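Local coordinates for protein cytochrome P450 (Rhodococcus erythropolis, PDB 3WEC) that uses heme to hydroxylate the quinoline nitrogen of an aurachin precursor, a step that confers antibiotic activity on these alkaloids, at residues Leu238-Asp241 and Glu242-Ala245; Ala31-Arg34 and Thr35-Ile39; Phe190-Pro193 and Lys194-Asp198. All coordinates share one frame; numbering follows the deposited sequence.

Interaction 1. Residues Leu238-Asp241 and Glu242-Ala245; sequences LSVD and EIAA
The carboxylate oxygen OE1 of Glu242 is gripped twice: Ser239 N donates to it over 2.9 Å, and Arg110 forms a salt bridge to the same atom. The first bond is half of a capping box at the start of helix 240-271, the long central helix of the P450 fold, which runs past the heme. It meets OE1 on the anti side, 25° out of the carboxylate plane. In the other half, Ser239 OG accepts from Glu242 N at 3.0 Å with an N-H...O angle of 161°. Serine suits the N-cap because its short hydroxyl can satisfy an amide that has no helical carbonyl before it, and glutamate three residues on is just long enough to fold back. Glu242 has CG anti to its carbonyl carbon (chi1 -72°), which lays the extended chain along the cap. Its OE2 pairs with Arg98, so this buried carboxylate is probably held ionised. Asp241 turns outward to a salt bridge with Arg212 of helix 194-216. Ordinary helical bonds follow, such as Ala245 N to Asp241 O. Branched apolar residues flank the cap: Leu238 packs on helix 107-121, and its CB lies 3.8 Å from Ile243 CG1.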
ATOM      1  N   LEU A 238       7.880  23.190  -4.395  1.00 39.21           N
ATOM      2  CA  LEU A 238       8.822  22.082  -4.139  1.00 37.18           C
ATOM      3  C   LEU A 238      10.179  22.389  -4.724  1.00 38.93           C
ATOM      4  O   LEU A 238      10.256  22.836  -5.872  1.00 40.76           O
ATOM      5  CB  LEU A 238       8.311  20.770  -4.707  1.00 35.01           C
ATOM      6  CG  LEU A 238       6.998  20.285  -4.076  1.00 34.20           C
ATOM      7  CD1 LEU A 238       6.380  19.161  -4.874  1.00 31.72           C
ATOM      8  CD2 LEU A 238       7.154  19.921  -2.599  1.00 33.34           C
ATOM      9  N   SER A 239      11.232  22.182  -3.930  1.00 39.34           N
ATOM     10  CA  SER A 239      12.573  22.094  -4.457  1.00 42.28           C
ATOM     11  C   SER A 239      12.654  20.953  -5.479  1.00 41.78           C
ATOM     12  O   SER A 239      11.681  20.237  -5.692  1.00 40.24           O
ATOM     13  CB  SER A 239      13.588  21.876  -3.330  1.00 42.82           C
ATOM     14  OG  SER A 239      13.804  20.491  -3.106  1.00 42.51           O
ATOM     15  N   VAL A 240      13.829  20.772  -6.083  1.00 43.93           N
ATOM     16  CA  VAL A 240      14.037  19.770  -7.109  1.00 44.18           C
ATOM     17  C   VAL A 240      14.385  18.396  -6.479  1.00 43.07           C
ATOM     18  O   VAL A 240      13.982  17.336  -6.993  1.00 43.02           O
ATOM     19  CB  VAL A 240      15.067  20.273  -8.156  1.00 48.01           C
ATOM     20  CG1 VAL A 240      15.424  19.182  -9.151  1.00 48.47           C
ATOM     21  CG2 VAL A 240      14.503  21.476  -8.907  1.00 49.65           C
ATOM     22  N   ASP A 241      15.088  18.386  -5.350  1.00 42.59           N
ATOM     23  CA  ASP A 241      15.222  17.127  -4.606  1.00 41.32           C
ATOM     24  C   ASP A 241      13.878  16.661  -3.990  1.00 37.40           C
ATOM     25  O   ASP A 241      13.649  15.465  -3.878  1.00 35.63           O
ATOM     26  CB  ASP A 241      16.308  17.200  -3.520  1.00 43.07           C
ATOM     27  CG  ASP A 241      17.655  17.646  -4.053  1.00 48.01           C
ATOM     28  OD1 ASP A 241      18.282  18.489  -3.377  1.00 50.38           O
ATOM     29  OD2 ASP A 241      18.101  17.156  -5.123  1.00 50.40           O
ATOM     30  N   GLU A 242      13.005  17.606  -3.604  1.00 35.38           N
ATOM     31  CA  GLU A 242      11.671  17.263  -3.104  1.00 32.98           C
ATOM     32  C   GLU A 242      10.839  16.611  -4.211  1.00 32.20           C
ATOM     33  O   GLU A 242      10.198  15.588  -3.957  1.00 31.96           O
ATOM     34  CB  GLU A 242      10.957  18.483  -2.453  1.00 33.79           C
ATOM     35  CG  GLU A 242      11.530  18.922  -1.102  1.00 33.86           C
ATOM     36  CD  GLU A 242      10.934  20.236  -0.543  1.00 35.69           C
ATOM     37  OE1 GLU A 242      10.462  21.138  -1.295  1.00 35.78           O
ATOM     38  OE2 GLU A 242      10.929  20.369   0.694  1.00 36.16           O
ATOM     39  N   ILE A 243      10.935  17.138  -5.441  1.00 33.76           N
ATOM     40  CA  ILE A 243      10.206  16.648  -6.623  1.00 34.20           C
ATOM     41  C   ILE A 243      10.653  15.222  -6.972  1.00 33.91           C
ATOM     42  O   ILE A 243       9.831  14.367  -7.260  1.00 33.60           O
ATOM     43  CB  ILE A 243      10.403  17.548  -7.886  1.00 37.10           C
ATOM     44  CG1 ILE A 243       9.745  18.910  -7.746  1.00 38.29           C
ATOM     45  CG2 ILE A 243       9.835  16.878  -9.138  1.00 37.55           C
ATOM     46  CD1 ILE A 243      10.404  19.993  -8.554  1.00 41.12           C
ATOM     47  N   ALA A 244      11.947  14.962  -6.910  1.00 35.68           N
ATOM     48  CA  ALA A 244      12.489  13.645  -7.264  1.00 35.44           C
ATOM     49  C   ALA A 244      12.192  12.600  -6.184  1.00 35.81           C
ATOM     50  O   ALA A 244      11.847  11.439  -6.498  1.00 35.67           O
ATOM     51  CB  ALA A 244      13.971  13.753  -7.495  1.00 38.22           C
ATOM     52  N   ALA A 245      12.310  12.994  -4.910  1.00 35.50           N
ATOM     53  CA  ALA A 245      11.955  12.085  -3.821  1.00 34.00           C
ATOM     54  C   ALA A 245      10.464  11.670  -3.783  1.00 32.58           C
ATOM     55  O   ALA A 245      10.167  10.479  -3.593  1.00 34.72           O
ATOM     56  CB  ALA A 245      12.441  12.616  -2.481  1.00 34.07           C
TER

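Interaction 2. Residues Ala31-Arg34 and Thr35-Ile39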
ATOM      1  N   ALA A  31      -8.559 -12.445  15.567  1.00 53.36           N
ATOM      2  CA  ALA A  31      -9.755 -12.648  16.360  1.00 56.09           C
ATOM      3  C   ALA A  31      -9.391 -12.803  17.858  1.00 58.89           C
ATOM      4  O   ALA A  31      -9.911 -12.051  18.693  1.00 59.81           O
ATOM      5  CB  ALA A  31     -10.564 -13.834  15.841  1.00 57.00           C
ATOM      6  N   ARG A  32      -8.479 -13.739  18.165  1.00 60.66           N
ATOM      7  CA  ARG A  32      -7.942 -13.940  19.524  1.00 64.68           C
ATOM      8  C   ARG A  32      -7.552 -12.598  20.134  1.00 64.45           C
ATOM      9  O   ARG A  32      -8.009 -12.266  21.212  1.00 67.64           O
ATOM     10  CB  ARG A  32      -6.723 -14.889  19.541  1.00 66.04           C
ATOM     11  CG  ARG A  32      -7.005 -16.385  19.450  1.00 68.21           C
ATOM     12  CD  ARG A  32      -5.840 -17.174  20.029  1.00 71.36           C
ATOM     13  NE  ARG A  32      -5.991 -17.309  21.478  1.00 76.29           N
ATOM     14  CZ  ARG A  32      -5.009 -17.538  22.349  1.00 79.76           C
ATOM     15  NH1 ARG A  32      -3.751 -17.639  21.940  1.00 80.44           N
ATOM     16  NH2 ARG A  32      -5.282 -17.648  23.644  1.00 83.48           N
ATOM     17  N   LEU A  33      -6.726 -11.827  19.424  1.00 62.70           N
ATOM     18  CA  LEU A  33      -6.337 -10.469  19.841  1.00 62.88           C
ATOM     19  C   LEU A  33      -7.487  -9.530  20.256  1.00 63.33           C
ATOM     20  O   LEU A  33      -7.406  -8.888  21.296  1.00 65.45           O
ATOM     21  CB  LEU A  33      -5.492  -9.779  18.759  1.00 59.00           C
ATOM     22  CG  LEU A  33      -3.981 -10.017  18.829  1.00 59.99           C
ATOM     23  CD1 LEU A  33      -3.264  -9.299  17.689  1.00 56.83           C
ATOM     24  CD2 LEU A  33      -3.400  -9.601  20.170  1.00 62.81           C
ATOM     25  N   ARG A  34      -8.527  -9.429  19.434  1.00 62.19           N
ATOM     26  CA  ARG A  34      -9.651  -8.535  19.736  1.00 64.04           C
ATOM     27  C   ARG A  34     -10.488  -8.981  20.953  1.00 68.88           C
ATOM     28  O   ARG A  34     -10.857  -8.146  21.778  1.00 71.60           O
ATOM     29  CB  ARG A  34     -10.530  -8.332  18.502  1.00 61.70           C
ATOM     30  CG  ARG A  34      -9.810  -7.677  17.330  1.00 57.73           C
ATOM     31  CD  ARG A  34     -10.797  -7.121  16.317  1.00 56.20           C
ATOM     32  NE  ARG A  34     -11.639  -8.173  15.756  1.00 56.13           N
ATOM     33  CZ  ARG A  34     -11.246  -9.013  14.807  1.00 54.65           C
ATOM     34  NH1 ARG A  34     -10.028  -8.934  14.296  1.00 52.07           N
ATOM     35  NH2 ARG A  34     -12.078  -9.923  14.349  1.00 56.01           N
ATOM     36  N   THR A  35     -10.779 -10.281  21.079  1.00 70.94           N
ATOM     37  CA  THR A  35     -11.559 -10.780  22.235  1.00 75.40           C
ATOM     38  C   THR A  35     -10.762 -10.723  23.544  1.00 79.27           C
ATOM     39  O   THR A  35     -11.332 -10.431  24.609  1.00 83.99           O
ATOM     40  CB  THR A  35     -12.095 -12.227  22.047  1.00 76.84           C
ATOM     41  OG1 THR A  35     -12.691 -12.371  20.758  1.00 74.14           O
ATOM     42  CG2 THR A  35     -13.146 -12.579  23.113  1.00 81.77           C
ATOM     43  N   GLU A  36      -9.454 -10.985  23.468  1.00 77.44           N
ATOM     44  CA  GLU A  36      -8.630 -11.191  24.675  1.00 80.74           C
ATOM     45  C   GLU A  36      -7.600 -10.094  24.992  1.00 79.68           C
ATOM     46  O   GLU A  36      -7.493  -9.669  26.150  1.00 82.25           O
ATOM     47  CB  GLU A  36      -7.929 -12.557  24.609  1.00 82.10           C
ATOM     48  CG  GLU A  36      -8.890 -13.733  24.502  1.00 84.33           C
ATOM     49  CD  GLU A  36      -8.289 -14.941  23.804  1.00 83.57           C
ATOM     50  OE1 GLU A  36      -8.908 -15.431  22.830  1.00 80.76           O
ATOM     51  OE2 GLU A  36      -7.206 -15.402  24.235  1.00 86.23           O
ATOM     52  N   LEU A  37      -6.864  -9.642  23.963  1.00 74.46           N
ATOM     53  CA  LEU A  37      -5.685  -8.775  24.118  1.00 73.56           C
ATOM     54  C   LEU A  37      -5.661  -7.670  23.039  1.00 70.27           C
ATOM     55  O   LEU A  37      -4.855  -7.716  22.092  1.00 65.33           O
ATOM     56  CB  LEU A  37      -4.422  -9.643  24.040  1.00 73.76           C
ATOM     57  CG  LEU A  37      -3.014  -9.182  24.431  1.00 74.83           C
ATOM     58  CD1 LEU A  37      -2.831  -9.064  25.943  1.00 79.53           C
ATOM     59  CD2 LEU A  37      -2.006 -10.160  23.839  1.00 74.28           C
ATOM     60  N   PRO A  38      -6.557  -6.674  23.180  1.00 71.12           N
ATOM     61  CA  PRO A  38      -6.721  -5.633  22.171  1.00 68.21           C
ATOM     62  C   PRO A  38      -5.466  -4.755  21.964  1.00 68.96           C
ATOM     63  O   PRO A  38      -5.226  -4.272  20.850  1.00 64.76           O
ATOM     64  CB  PRO A  38      -7.888  -4.803  22.708  1.00 70.44           C
ATOM     65  CG  PRO A  38      -7.898  -5.039  24.182  1.00 74.68           C
ATOM     66  CD  PRO A  38      -7.409  -6.445  24.365  1.00 75.04           C
ATOM     67  N   ILE A  39      -4.672  -4.551  23.021  1.00 72.98           N
ATOM     68  CA  ILE A  39      -3.429  -3.755  22.908  1.00 73.59           C
ATOM     69  C   ILE A  39      -2.322  -4.441  23.698  1.00 76.99           C
ATOM     70  O   ILE A  39      -2.569  -4.934  24.795  1.00 82.23           O
ATOM     71  CB  ILE A  39      -3.596  -2.294  23.434  1.00 75.53           C
ATOM     72  CG1 ILE A  39      -4.733  -1.547  22.700  1.00 73.76           C
ATOM     73  CG2 ILE A  39      -2.285  -1.506  23.310  1.00 74.85           C
ATOM     74  CD1 ILE A  39      -6.018  -1.387  23.487  1.00 77.08           C
TER
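Arg32 and Glu36, one helical turn apart, reach across each other at a slant, the guanidinium and carboxylate planes turned 54° apart. Arg32 NH2 comes closest, 3.0 Å from Glu36 OE2, in a salt bridge, with NE farther off. Its N-H...O angle of 120° makes the hydrogen bond weak, so the attraction is probably mostly electrostatic. The arginine chain bends at CG-CD (chi3 86°), and this turns the guanidinium toward the glutamate. Such long, charged chains suit a surface where both can keep water contact.

Leu33 and Leu37 also meet at an angle, methyl to methyl, with CD2 of Leu33 4.0 Å from CD2 of Leu37. Leu33 is buried, and it extends on to Ala50 and Leu327, the place for a plain apolar chain. Arg34 curls back toward the preceding turn, and Ala31 CA sits 3.9 Å above one face of its guanidinium, offset toward the rim. Its NH1 is held by Ser330 OG, which helps to set the direction of the group.

Thr35 turns its OG1 toward Ala31 O, a weak bond of 3.5 Å beside the firm backbone bond from Thr35 N to Ala31 O. Leu37 then leaves helical geometry, and Pro38, which has no N-H to give, follows where no further helical bond is needed. These features mark the C-terminal end of helix 27-36, the A helix of a P450, as it passes into the first strand of the main sheet.

Interaction 3. Residues Phe190-Pro193 and Lys194-Asp198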
ATOM      1  N   PHE A 190      13.792  -8.744   6.423  1.00 51.53           N
ATOM      2  CA  PHE A 190      15.139  -9.132   6.776  1.00 55.97           C
ATOM      3  C   PHE A 190      15.472 -10.489   6.191  1.00 59.73           C
ATOM      4  O   PHE A 190      16.374 -11.185   6.671  1.00 63.96           O
ATOM      5  CB  PHE A 190      15.253  -9.241   8.288  1.00 57.57           C
ATOM      6  CG  PHE A 190      15.225  -7.940   8.990  1.00 55.76           C
ATOM      7  CD1 PHE A 190      16.399  -7.274   9.272  1.00 57.21           C
ATOM      8  CD2 PHE A 190      14.014  -7.381   9.386  1.00 53.23           C
ATOM      9  CE1 PHE A 190      16.375  -6.050   9.928  1.00 57.21           C
ATOM     10  CE2 PHE A 190      13.980  -6.161  10.042  1.00 51.92           C
ATOM     11  CZ  PHE A 190      15.160  -5.490  10.311  1.00 54.24           C
ATOM     12  N   ALA A 191      14.726 -10.912   5.184  1.00 59.33           N
ATOM     13  CA  ALA A 191      15.101 -12.159   4.495  1.00 64.17           C
ATOM     14  C   ALA A 191      15.479 -11.777   3.065  1.00 62.34           C
ATOM     15  O   ALA A 191      14.826 -12.207   2.090  1.00 60.83           O
ATOM     16  CB  ALA A 191      13.967 -13.196   4.529  1.00 63.48           C
ATOM     17  N   ILE A 192      16.524 -10.942   2.979  1.00 61.42           N
ATOM     18  CA  ILE A 192      16.972 -10.305   1.735  1.00 58.13           C
ATOM     19  C   ILE A 192      18.499 -10.358   1.689  1.00 60.83           C
ATOM     20  O   ILE A 192      19.157  -9.719   2.492  1.00 61.54           O
ATOM     21  CB  ILE A 192      16.393  -8.864   1.551  1.00 54.64           C
ATOM     22  CG1 ILE A 192      16.915  -8.216   0.281  1.00 53.81           C
ATOM     23  CG2 ILE A 192      16.709  -7.956   2.733  1.00 54.77           C
ATOM     24  CD1 ILE A 192      16.584  -6.746   0.192  1.00 49.26           C
ATOM     25  N   PRO A 193      19.056 -11.197   0.791  1.00 62.10           N
ATOM     26  CA  PRO A 193      20.502 -11.246   0.562  1.00 65.63           C
ATOM     27  C   PRO A 193      21.069  -9.890   0.142  1.00 64.86           C
ATOM     28  O   PRO A 193      20.318  -8.988  -0.241  1.00 60.51           O
ATOM     29  CB  PRO A 193      20.659 -12.293  -0.550  1.00 67.71           C
ATOM     30  CG  PRO A 193      19.465 -13.181  -0.405  1.00 65.82           C
ATOM     31  CD  PRO A 193      18.344 -12.250   0.044  1.00 60.90           C
ATOM     32  N   LYS A 194      22.402  -9.792   0.229  1.00 69.76           N
ATOM     33  CA  LYS A 194      23.232  -8.579   0.080  1.00 69.70           C
ATOM     34  C   LYS A 194      23.212  -7.951  -1.302  1.00 67.40           C
ATOM     35  O   LYS A 194      23.012  -6.747  -1.429  1.00 64.04           O
ATOM     36  CB  LYS A 194      24.704  -8.914   0.431  1.00 75.72           C
ATOM     37  CG  LYS A 194      25.152 -10.364   0.162  1.00 81.33           C
ATOM     38  CD  LYS A 194      24.308 -11.101  -0.888  1.00 78.54           C
ATOM     39  CE  LYS A 194      24.001 -12.532  -0.473  1.00 80.29           C
ATOM     40  NZ  LYS A 194      24.719 -13.541  -1.294  1.00 85.26           N
ATOM     41  N   GLU A 195      23.449  -8.788  -2.315  1.00 69.59           N
ATOM     42  CA  GLU A 195      23.496  -8.387  -3.725  1.00 69.29           C
ATOM     43  C   GLU A 195      22.193  -7.752  -4.213  1.00 63.20           C
ATOM     44  O   GLU A 195      22.194  -7.038  -5.221  1.00 62.57           O
ATOM     45  CB  GLU A 195      23.852  -9.598  -4.613  1.00 73.22           C
ATOM     46  CG  GLU A 195      23.359  -9.493  -6.058  1.00 72.79           C
ATOM     47  CD  GLU A 195      23.802 -10.634  -6.966  1.00 78.97           C
ATOM     48  OE1 GLU A 195      23.043 -10.944  -7.915  1.00 78.91           O
ATOM     49  OE2 GLU A 195      24.896 -11.214  -6.751  1.00 82.98           O
ATOM     50  N   VAL A 196      21.110  -8.030  -3.474  1.00 59.02           N
ATOM     51  CA  VAL A 196      19.746  -7.662  -3.771  1.00 53.06           C
ATOM     52  C   VAL A 196      19.413  -6.352  -3.064  1.00 49.72           C
ATOM     53  O   VAL A 196      18.794  -5.458  -3.665  1.00 45.75           O
ATOM     54  CB  VAL A 196      18.766  -8.782  -3.304  1.00 51.58           C
ATOM     55  CG1 VAL A 196      17.321  -8.292  -3.284  1.00 46.14           C
ATOM     56  CG2 VAL A 196      18.887 -10.006  -4.187  1.00 54.11           C
ATOM     57  N   ALA A 197      19.832  -6.245  -1.796  1.00 50.70           N
ATOM     58  CA  ALA A 197      19.836  -4.946  -1.078  1.00 48.83           C
ATOM     59  C   ALA A 197      20.587  -3.944  -1.971  1.00 49.07           C
ATOM     60  O   ALA A 197      20.023  -2.989  -2.409  1.00 46.33           O
ATOM     61  CB  ALA A 197      20.534  -5.095   0.288  1.00 51.12           C
ATOM     62  N   ASP A 198      21.852  -4.225  -2.285  1.00 52.83           N
ATOM     63  CA  ASP A 198      22.660  -3.414  -3.226  1.00 54.82           C
ATOM     64  C   ASP A 198      21.936  -3.092  -4.531  1.00 53.18           C
ATOM     65  O   ASP A 198      21.718  -1.907  -4.846  1.00 51.61           O
ATOM     66  CB  ASP A 198      23.993  -4.127  -3.574  1.00 60.06           C
ATOM     67  CG  ASP A 198      24.944  -4.221  -2.399  1.00 63.03           C
ATOM     68  OD1 ASP A 198      26.112  -4.626  -2.623  1.00 68.76           O
ATOM     69  OD2 ASP A 198      24.553  -3.885  -1.258  1.00 60.94           O
TER
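Two backbone amides converge on Pro193 O at the start of helix 194-216. Ala197 N makes the firm bond, 3.2 Å to Pro193 O, nearly straight at 166° and in the carbonyl plane. Val196 N adds a weak one of 3.5 Å to the same oxygen. Inside the new helix, Asp198 N continues the pattern by donating to Lys194 O. Proline suits the N-cap because its ring already holds phi at -58°, and having no N-H costs nothing where no helical acceptor precedes it. It brings no side-chain acceptor, so these amides lean on its backbone carbonyl.

The apolar contacts take over on one flank. Ile192 holds CG1 anti to its backbone N (chi1 178°), which brings the branch against Val196, with CG1 to CG1 at 3.6 Å. Its terminal CD1 goes on to Ala197, 4.3 Å from CB. Ile192 and Ala197 stand in the N' and N4 positions, consistent with a weak hydrophobic staple, here with a small second partner. Ile192 also rests on Pro86 and Ala197 on Pro87, which add to the apolar patch.

On the exposed flank the Lys194 chain bends back so that CE comes up to the rim of the proline ring at CB. CE of Lys194 stands only 3.4 Å from CB of Pro193, tighter than usual, and several torsions lie far from the staggered positions. That suggests a strained or loosely defined chain. The chemistry thus implies a helix start secured by backbone bonds and branched hydrocarbon contacts, without a side-chain polar cap.

Interaction 2 comes first along the chain, ending helix 27-36 where it passes into strand 39-41 of the main sheet. Interaction 3 follows, turning the loop after helix 172-182 into helix 194-216, the G helix in P450 terms. Interaction 1 then opens helix 240-271, whose first turn packs on the far end of helix 194-216. The three are strictly in series, each closing just one local turn; none encloses or crosses another. None touches another: nearest atoms are about 17 Å apart for interactions 1 and 3 and about 32 Å for 1 and 2, which lie on opposite sides of the chain's centre.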